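Uncharacterized tRNA/rRNA methyltransferase HI_0380 (Haemophilus influenzae, PDB 3ILK) probably methylates tRNA or rRNA with S-adenosyl-L-methionine as methyl donor, as a dimeric member of the TrmH family of SPOUT methyltransferases. Local coordinates at residues Ala53-Glu56 against Asn57-Lys60; Ala83-Arg86 against His87-Asn90; Phe113-Arg117 against Ile118-Asn122. All blocks are in the same frame, centred on the assembly; numbering follows the deposited sequence. Where two conformers were deposited one is given.

Contact 1 of 3, residues Ala53-Glu56 against Asn57-Lys60; sequences AGAE and NIVK
Two backbone hydrogen bonds join Ala-53-Glu-56 to Asn-57-Lys-60. The stronger runs from Lys-60 N to Glu-56 O, 2.8 Å long and nearly straight at 163°, with the donor almost in line with the carbonyl; it closes the first turn of helix 56-61. From the N-cap residue, Ala-55 O takes a weak, bent bond from Ile-58 N, 3.2 Å long.

Carbon contacts fill in around the same two carbonyls. Lys-60 CG comes within 3.4 Å of Glu-56 O, because with chi1 at -71° it stands beside its own backbone N; the rest of the chain then runs out extended. Val-59 CB lies 3.5 Å from Glu-56 O, and CG2 of the same valine leans on Ala-55 O. Ala-55 CB only grazes Ile-58 CD1, at 4.5 Å.

Among polar side chains, Asn-57 folds back over the turn: chi1 of 61° sets CG between N and the carbonyl carbon, and OD1 rests 3.6 Å from Ala-55 C. There OD1 and Gly-54 O both accept hydrogen bonds from Lys-29 NZ, tying the turn to helix 18-31. Ala-53 O, meanwhile, takes a hydrogen bond from Tyr-140 OH of the second subunit.

Gly-54 has a positive phi, a backbone shape that favours glycine. The arrangement is a helix N-terminus, with Ala-55 at the N-cap position, entered through two residues of positive phi.

Contact 2 of 3, residues Ala83-Arg86 against His87-Asn90; sequences ARLR and HLQN
The loop between strands 77-81 and 92-93 makes a short 3-10 turn here, just beyond Ala-83, which by similarity belongs to the S-adenosyl-L-methionine site. Its first bond runs from Leu-88 N to Leu-85 O, 3.0 Å long; the second, from Gln-89 N to Arg-86 O, is longer at 3.3 Å. Both donors stand well above the plane of the carbonyl they use, by 47° and 63°, in keeping with the tight i to i+3 spacing.

Over this turn three side chains gather. Leu-85 lies alongside Leu-88 and points the same way, its CB 3.9 Å from Leu-88 CD1. It also runs beside His-87, with CB 3.9 Å from ND1 of that ring and CD1 4.0 Å from CE1. Leu-88 CG sits 3.7 Å above one face of the imidazole, offset toward the rim, and chi1 of 83° in His-87 swings the ring back to meet it. Ahead of the turn, an inverse gamma turn centred on Arg-84 and closed by a weak bond from Leu-85 N to Ala-83 O leads straight into the 3-10 turn, on the way to strand 92-93 at the edge of the parallel sheet.

Of the three, Leu-88 is the buried one, packing on Ser-82, and its carbonyl accepts from Thr-91 OG1. Gln-89 CB presses on Arg-86 O at 3.3 Å, while the Arg-84 side chain reaches Asn-133.

Contact 3 of 3, residues Phe113-Arg117 against Ile118-Asn122; sequences FGRER and IGLTN
Arg-115 O is gripped by two successive backbone amides, Gly-119 N at 2.8 Å and Ile-118 N at 3.1 Å. Gly-119 N lies in the carbonyl plane, on a lone pair, whereas Ile-118 N donates from 48° above it, so the two bonds meet the oxygen from different directions. The Arg-115 side chain binds back across the turn: NE donates to Gly-119 O at 2.9 Å with an N-H...O angle of 161°, and the oxygen lies close to the guanidinium plane. Bends at chi2 and chi3 curl the arginine back over the turn and bring NE to this carbonyl. Beyond it NH1 forms a salt bridge with Glu-124 and NH2 one with Glu-14, which, with the NE bond, hold the guanidinium from three atoms.

This turn follows strand 109-113 of the parallel sheet and leads to helix 122-126. Thr-121 is the N-cap: its side chain caps a backbone N of the helix start and its own N bonds to Glu-124 OE1, consistent with a capping box, and Glu-124 thereby joins Arg-115 to that start. The turn holds Gly-114, assigned by similarity to the S-adenosyl-L-methionine site, whose N makes a weak hydrogen bond to Thr-81 OG1 of the same site, and Glu-116, whose OE1 accepts from Leu-145 N.

Carbon packing completes the turn. Leu-120 CD2 lies 3.5 Å from Gly-114 CA, the leucine packed directly on the glycine backbone. Arg-115 CB meets Ile-118 CB at 3.9 Å, the two side chains crossing obliquely. Thr-121 CG2 touches the guanidinium at Arg-115 NH1, 3.9 Å away.

How the contacts relate
Contacts 2 and 3 are surface turns that follow neighbouring parallel strands, 77-81 and 109-113; their nearest atoms are about 4 Å apart without touching, and each carries a residue assigned by similarity to the S-adenosyl-L-methionine site. Contact 1, a partly buried helix start, lies away from those sites, its centre about 25 Å from that of contact 3 and 35 Å from that of contact 2. All three rest on backbone bonds; contact 1 adds a lysine of helix 18-31, contact 2 apolar and ring packing, contact 3 an arginine held by carboxylates. Contact 1 hydrogen-bonds to the second subunit, contact 3 reaches it through a long, weak ion pair, and contact 2 does not touch it.

Contact 1 of 3, residues Ala53-Glu56 against Asn57-Lys60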
loop_
_atom_site.group_PDB
_atom_site.type_symbol
_atom_site.label_atom_id
_atom_site.label_comp_id
_atom_site.label_asym_id
_atom_site.label_seq_id
_atom_site.Cartn_x
_atom_site.Cartn_y
_atom_site.Cartn_z
ATOM N N ALA A 53 -22.116 -12.414 -3.016
ATOM C CA ALA A 53 -21.411 -12.413 -4.295
ATOM C C ALA A 53 -20.390 -13.560 -4.481
ATOM O O ALA A 53 -19.283 -13.328 -4.934
ATOM C CB ALA A 53 -20.746 -11.014 -4.545
ATOM N N GLY A 54 -20.769 -14.777 -4.118
ATOM C CA GLY A 54 -19.864 -15.916 -4.144
ATOM C C GLY A 54 -19.333 -16.274 -2.753
ATOM O O GLY A 54 -18.595 -17.272 -2.590
ATOM N N ALA A 55 -19.684 -15.476 -1.751
ATOM C CA ALA A 55 -19.323 -15.810 -0.389
ATOM C C ALA A 55 -20.493 -16.462 0.359
ATOM O O ALA A 55 -20.636 -16.318 1.589
ATOM C CB ALA A 55 -18.829 -14.573 0.343
ATOM N N GLU A 56 -21.336 -17.193 -0.355
ATOM C CA GLU A 56 -22.493 -17.820 0.276
ATOM C C GLU A 56 -22.105 -18.801 1.382
ATOM O O GLU A 56 -22.830 -18.940 2.371
ATOM C CB GLU A 56 -23.369 -18.547 -0.740
ATOM C CG GLU A 56 -24.135 -17.645 -1.707
ATOM C CD GLU A 56 -23.292 -17.195 -2.900
ATOM O OE1 GLU A 56 -22.071 -17.458 -2.915
ATOM O OE2 GLU A 56 -23.856 -16.584 -3.839
ATOM N N ASN A 57 -20.986 -19.498 1.197
ATOM C CA ASN A 57 -20.564 -20.509 2.154
ATOM C C ASN A 57 -20.472 -19.905 3.554
ATOM O O ASN A 57 -20.902 -20.530 4.568
ATOM C CB ASN A 57 -19.225 -21.142 1.737
ATOM C CG ASN A 57 -18.066 -20.108 1.665
ATOM O OD1 ASN A 57 -18.113 -19.107 0.906
ATOM N ND2 ASN A 57 -17.024 -20.351 2.459
ATOM N N ILE A 58 -19.934 -18.682 3.606
ATOM C CA ILE A 58 -19.739 -17.963 4.886
ATOM C C ILE A 58 -21.090 -17.660 5.544
ATOM O O ILE A 58 -21.256 -17.908 6.722
ATOM C CB ILE A 58 -18.809 -16.720 4.705
ATOM C CG1 ILE A 58 -17.402 -17.178 4.254
ATOM C CG2 ILE A 58 -18.820 -15.831 5.965
ATOM C CD1 ILE A 58 -16.406 -16.057 3.807
ATOM N N VAL A 59 -22.068 -17.209 4.749
ATOM C CA VAL A 59 -23.423 -16.943 5.222
ATOM C C VAL A 59 -24.138 -18.226 5.666
ATOM O O VAL A 59 -24.812 -18.221 6.721
ATOM C CB VAL A 59 -24.255 -16.251 4.121
ATOM C CG1 VAL A 59 -25.729 -15.988 4.579
ATOM C CG2 VAL A 59 -23.574 -14.992 3.659
ATOM N N LYS A 60 -23.960 -19.323 4.909
ATOM C CA LYS A 60 -24.573 -20.634 5.269
ATOM C C LYS A 60 -24.063 -21.139 6.600
ATOM O O LYS A 60 -24.825 -21.642 7.451
ATOM C CB LYS A 60 -24.259 -21.719 4.197
ATOM C CG LYS A 60 -24.960 -21.567 2.851
ATOM C CD LYS A 60 -24.502 -22.727 1.921
ATOM C CE LYS A 60 -25.080 -22.583 0.536
ATOM N NZ LYS A 60 -24.597 -23.625 -0.435
#

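Contact 2 of 3, residues Ala83-Arg86 against His87-Asn90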
loop_
_atom_site.group_PDB
_atom_site.type_symbol
_atom_site.label_atom_id
_atom_site.label_comp_id
_atom_site.label_asym_id
_atom_site.label_seq_id
_atom_site.Cartn_x
_atom_site.Cartn_y
_atom_site.Cartn_z
ATOM N N ALA A 83 -16.369 3.784 18.991
ATOM C CA ALA A 83 -15.989 5.179 18.920
ATOM C C ALA A 83 -14.845 5.454 19.891
ATOM O O ALA A 83 -14.523 4.666 20.818
ATOM C CB ALA A 83 -17.186 6.098 19.231
ATOM N N ARG A 84 -14.230 6.602 19.672
ATOM C CA ARG A 84 -13.132 7.026 20.499
ATOM C C ARG A 84 -13.678 7.624 21.793
ATOM O O ARG A 84 -13.574 8.800 22.025
ATOM C CB ARG A 84 -12.210 7.982 19.709
ATOM C CG ARG A 84 -10.752 7.846 20.184
ATOM C CD ARG A 84 -9.675 8.461 19.273
ATOM N NE ARG A 84 -8.452 7.669 19.478
ATOM C CZ ARG A 84 -7.848 7.516 20.660
ATOM N NH1 ARG A 84 -8.322 8.130 21.744
ATOM N NH2 ARG A 84 -6.763 6.758 20.774
ATOM N N LEU A 85 -14.264 6.762 22.623
ATOM C CA LEU A 85 -14.883 7.100 23.893
ATOM C C LEU A 85 -13.820 7.359 24.943
ATOM O O LEU A 85 -12.985 6.480 25.228
ATOM C CB LEU A 85 -15.838 5.980 24.336
ATOM C CG LEU A 85 -17.080 5.852 23.415
ATOM C CD1 LEU A 85 -17.915 4.647 23.769
ATOM C CD2 LEU A 85 -17.932 7.101 23.510
ATOM N N ARG A 86 -13.857 8.550 25.530
ATOM C CA ARG A 86 -12.835 8.919 26.511
ATOM C C ARG A 86 -12.711 7.946 27.710
ATOM O O ARG A 86 -11.604 7.732 28.190
ATOM C CB ARG A 86 -12.950 10.385 26.945
ATOM C CG ARG A 86 -14.176 10.716 27.811
ATOM C CD ARG A 86 -14.232 12.166 28.231
ATOM N NE ARG A 86 -15.490 12.406 28.938
ATOM C CZ ARG A 86 -15.741 13.420 29.764
ATOM N NH1 ARG A 86 -16.939 13.515 30.361
ATOM N NH2 ARG A 86 -14.804 14.332 30.003
ATOM N N HIS A 87 -13.811 7.330 28.172
ATOM C CA HIS A 87 -13.698 6.402 29.315
ATOM C C HIS A 87 -13.005 5.044 28.988
ATOM O O HIS A 87 -12.719 4.244 29.888
ATOM C CB HIS A 87 -15.073 6.155 29.959
ATOM C CG HIS A 87 -15.887 5.106 29.263
ATOM N ND1 HIS A 87 -16.529 5.332 28.068
ATOM C CD2 HIS A 87 -16.218 3.847 29.632
ATOM C CE1 HIS A 87 -17.200 4.250 27.713
ATOM N NE2 HIS A 87 -17.047 3.339 28.660
ATOM N N LEU A 88 -12.739 4.816 27.704
ATOM C CA LEU A 88 -12.076 3.601 27.215
ATOM C C LEU A 88 -10.639 3.814 26.861
ATOM O O LEU A 88 -10.003 2.934 26.250
ATOM C CB LEU A 88 -12.776 3.096 25.969
ATOM C CG LEU A 88 -14.239 2.685 26.207
ATOM C CD1 LEU A 88 -14.815 2.238 24.894
ATOM C CD2 LEU A 88 -14.282 1.583 27.248
ATOM N N GLN A 89 -10.147 4.999 27.201
ATOM C CA GLN A 89 -8.838 5.455 26.769
ATOM C C GLN A 89 -7.739 4.440 27.084
ATOM O O GLN A 89 -6.744 4.361 26.389
ATOM C CB GLN A 89 -8.516 6.785 27.443
ATOM C CG GLN A 89 -7.925 7.820 26.510
ATOM C CD GLN A 89 -6.530 8.301 26.930
ATOM O OE1 GLN A 89 -5.630 8.466 26.080
ATOM N NE2 GLN A 89 -6.340 8.537 28.235
ATOM N N ASN A 90 -7.914 3.665 28.145
ATOM C CA ASN A 90 -6.846 2.744 28.588
ATOM C C ASN A 90 -6.699 1.547 27.639
ATOM O O ASN A 90 -5.654 0.914 27.590
ATOM C CB ASN A 90 -7.171 2.208 29.971
ATOM C CG ASN A 90 -7.134 3.275 31.030
ATOM O OD1 ASN A 90 -6.309 4.217 30.986
ATOM N ND2 ASN A 90 -8.011 3.134 32.020
#

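Contact 3 of 3, residues Phe113-Arg117 against Ile118-Asn122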
loop_
_atom_site.group_PDB
_atom_site.type_symbol
_atom_site.label_atom_id
_atom_site.label_comp_id
_atom_site.label_asym_id
_atom_site.label_seq_id
_atom_site.Cartn_x
_atom_site.Cartn_y
_atom_site.Cartn_z
ATOM N N PHE A 113 -18.425 -6.373 16.110
ATOM C CA PHE A 113 -18.868 -5.171 15.419
ATOM C C PHE A 113 -20.210 -4.786 15.981
ATOM O O PHE A 113 -21.221 -5.525 15.819
ATOM C CB PHE A 113 -18.901 -5.429 13.906
ATOM C CG PHE A 113 -17.522 -5.657 13.308
ATOM C CD1 PHE A 113 -16.888 -6.909 13.409
ATOM C CD2 PHE A 113 -16.858 -4.618 12.662
ATOM C CE1 PHE A 113 -15.615 -7.113 12.866
ATOM C CE2 PHE A 113 -15.586 -4.807 12.139
ATOM C CZ PHE A 113 -14.957 -6.056 12.251
ATOM N N GLY A 114 -20.240 -3.622 16.650
ATOM C CA GLY A 114 -21.442 -3.208 17.353
ATOM C C GLY A 114 -22.326 -2.596 16.315
ATOM O O GLY A 114 -21.913 -2.415 15.165
ATOM N N ARG A 115 -23.550 -2.294 16.718
ATOM C CA ARG A 115 -24.515 -1.633 15.874
ATOM C C ARG A 115 -24.051 -0.263 15.358
ATOM O O ARG A 115 -23.526 0.567 16.116
ATOM C CB ARG A 115 -25.789 -1.445 16.685
ATOM C CG ARG A 115 -26.316 -2.730 17.311
ATOM C CD ARG A 115 -26.988 -2.502 18.708
ATOM N NE ARG A 115 -25.986 -2.783 19.748
ATOM C CZ ARG A 115 -26.110 -3.689 20.723
ATOM N NH1 ARG A 115 -25.129 -3.858 21.567
ATOM N NH2 ARG A 115 -27.200 -4.433 20.847
ATOM N N GLU A 116 -24.292 -0.024 14.063
ATOM C CA GLU A 116 -24.035 1.253 13.415
ATOM C C GLU A 116 -24.715 2.388 14.224
ATOM O O GLU A 116 -25.859 2.274 14.628
ATOM C CB GLU A 116 -24.590 1.179 11.982
ATOM C CG GLU A 116 -23.740 1.869 10.892
ATOM C CD GLU A 116 -24.125 1.435 9.475
ATOM O OE1 GLU A 116 -23.944 0.227 9.122
ATOM O OE2 GLU A 116 -24.603 2.323 8.699
ATOM N N ARG A 117 -23.956 3.444 14.506
ATOM C CA ARG A 117 -24.406 4.640 15.247
ATOM C C ARG A 117 -25.048 4.375 16.626
ATOM O O ARG A 117 -25.830 5.207 17.137
ATOM C CB ARG A 117 -25.322 5.542 14.397
ATOM C CG ARG A 117 -24.670 6.133 13.143
ATOM C CD ARG A 117 -24.807 7.663 13.084
ATOM N NE ARG A 117 -26.172 8.160 13.269
ATOM C CZ ARG A 117 -26.456 9.377 13.729
ATOM N NH1 ARG A 117 -25.472 10.206 14.069
ATOM N NH2 ARG A 117 -27.718 9.770 13.868
ATOM N N ILE A 118 -24.708 3.247 17.245
ATOM C CA ILE A 118 -25.190 2.920 18.589
ATOM C C ILE A 118 -24.006 2.326 19.393
ATOM O O ILE A 118 -23.741 2.717 20.532
ATOM C CB ILE A 118 -26.376 1.906 18.536
ATOM C CG1 ILE A 118 -27.588 2.506 17.788
ATOM C CG2 ILE A 118 -26.751 1.454 19.955
ATOM C CD1 ILE A 118 -28.653 1.456 17.421
ATOM N N GLY A 119 -23.302 1.396 18.747
ATOM C CA GLY A 119 -22.209 0.665 19.302
ATOM C C GLY A 119 -22.666 -0.455 20.229
ATOM O O GLY A 119 -23.783 -0.937 20.160
ATOM N N LEU A 120 -21.804 -0.753 21.188
ATOM C CA LEU A 120 -22.024 -1.744 22.208
ATOM C C LEU A 120 -22.431 -1.112 23.545
ATOM O O LEU A 120 -22.162 0.077 23.825
ATOM C CB LEU A 120 -20.708 -2.553 22.427
ATOM C CG LEU A 120 -20.152 -3.222 21.148
ATOM C CD1 LEU A 120 -18.719 -3.757 21.428
ATOM C CD2 LEU A 120 -21.017 -4.394 20.604
ATOM N N THR A 121 -23.073 -1.930 24.379
ATOM C CA THR A 121 -23.641 -1.473 25.625
ATOM C C THR A 121 -22.461 -1.463 26.579
ATOM O O THR A 121 -21.410 -2.068 26.280
ATOM C CB THR A 121 -24.774 -2.423 26.170
ATOM O OG1 THR A 121 -24.206 -3.710 26.415
ATOM C CG2 THR A 121 -25.937 -2.581 25.137
ATOM N N ASN A 122 -22.641 -0.744 27.687
ATOM C CA ASN A 122 -21.782 -0.811 28.828
ATOM C C ASN A 122 -21.313 -2.228 29.164
ATOM O O ASN A 122 -20.141 -2.432 29.203
ATOM C CB ASN A 122 -22.504 -0.241 30.063
ATOM C CG ASN A 122 -22.013 1.120 30.471
ATOM O OD1 ASN A 122 -20.918 1.560 30.080
ATOM N ND2 ASN A 122 -22.807 1.805 31.311
#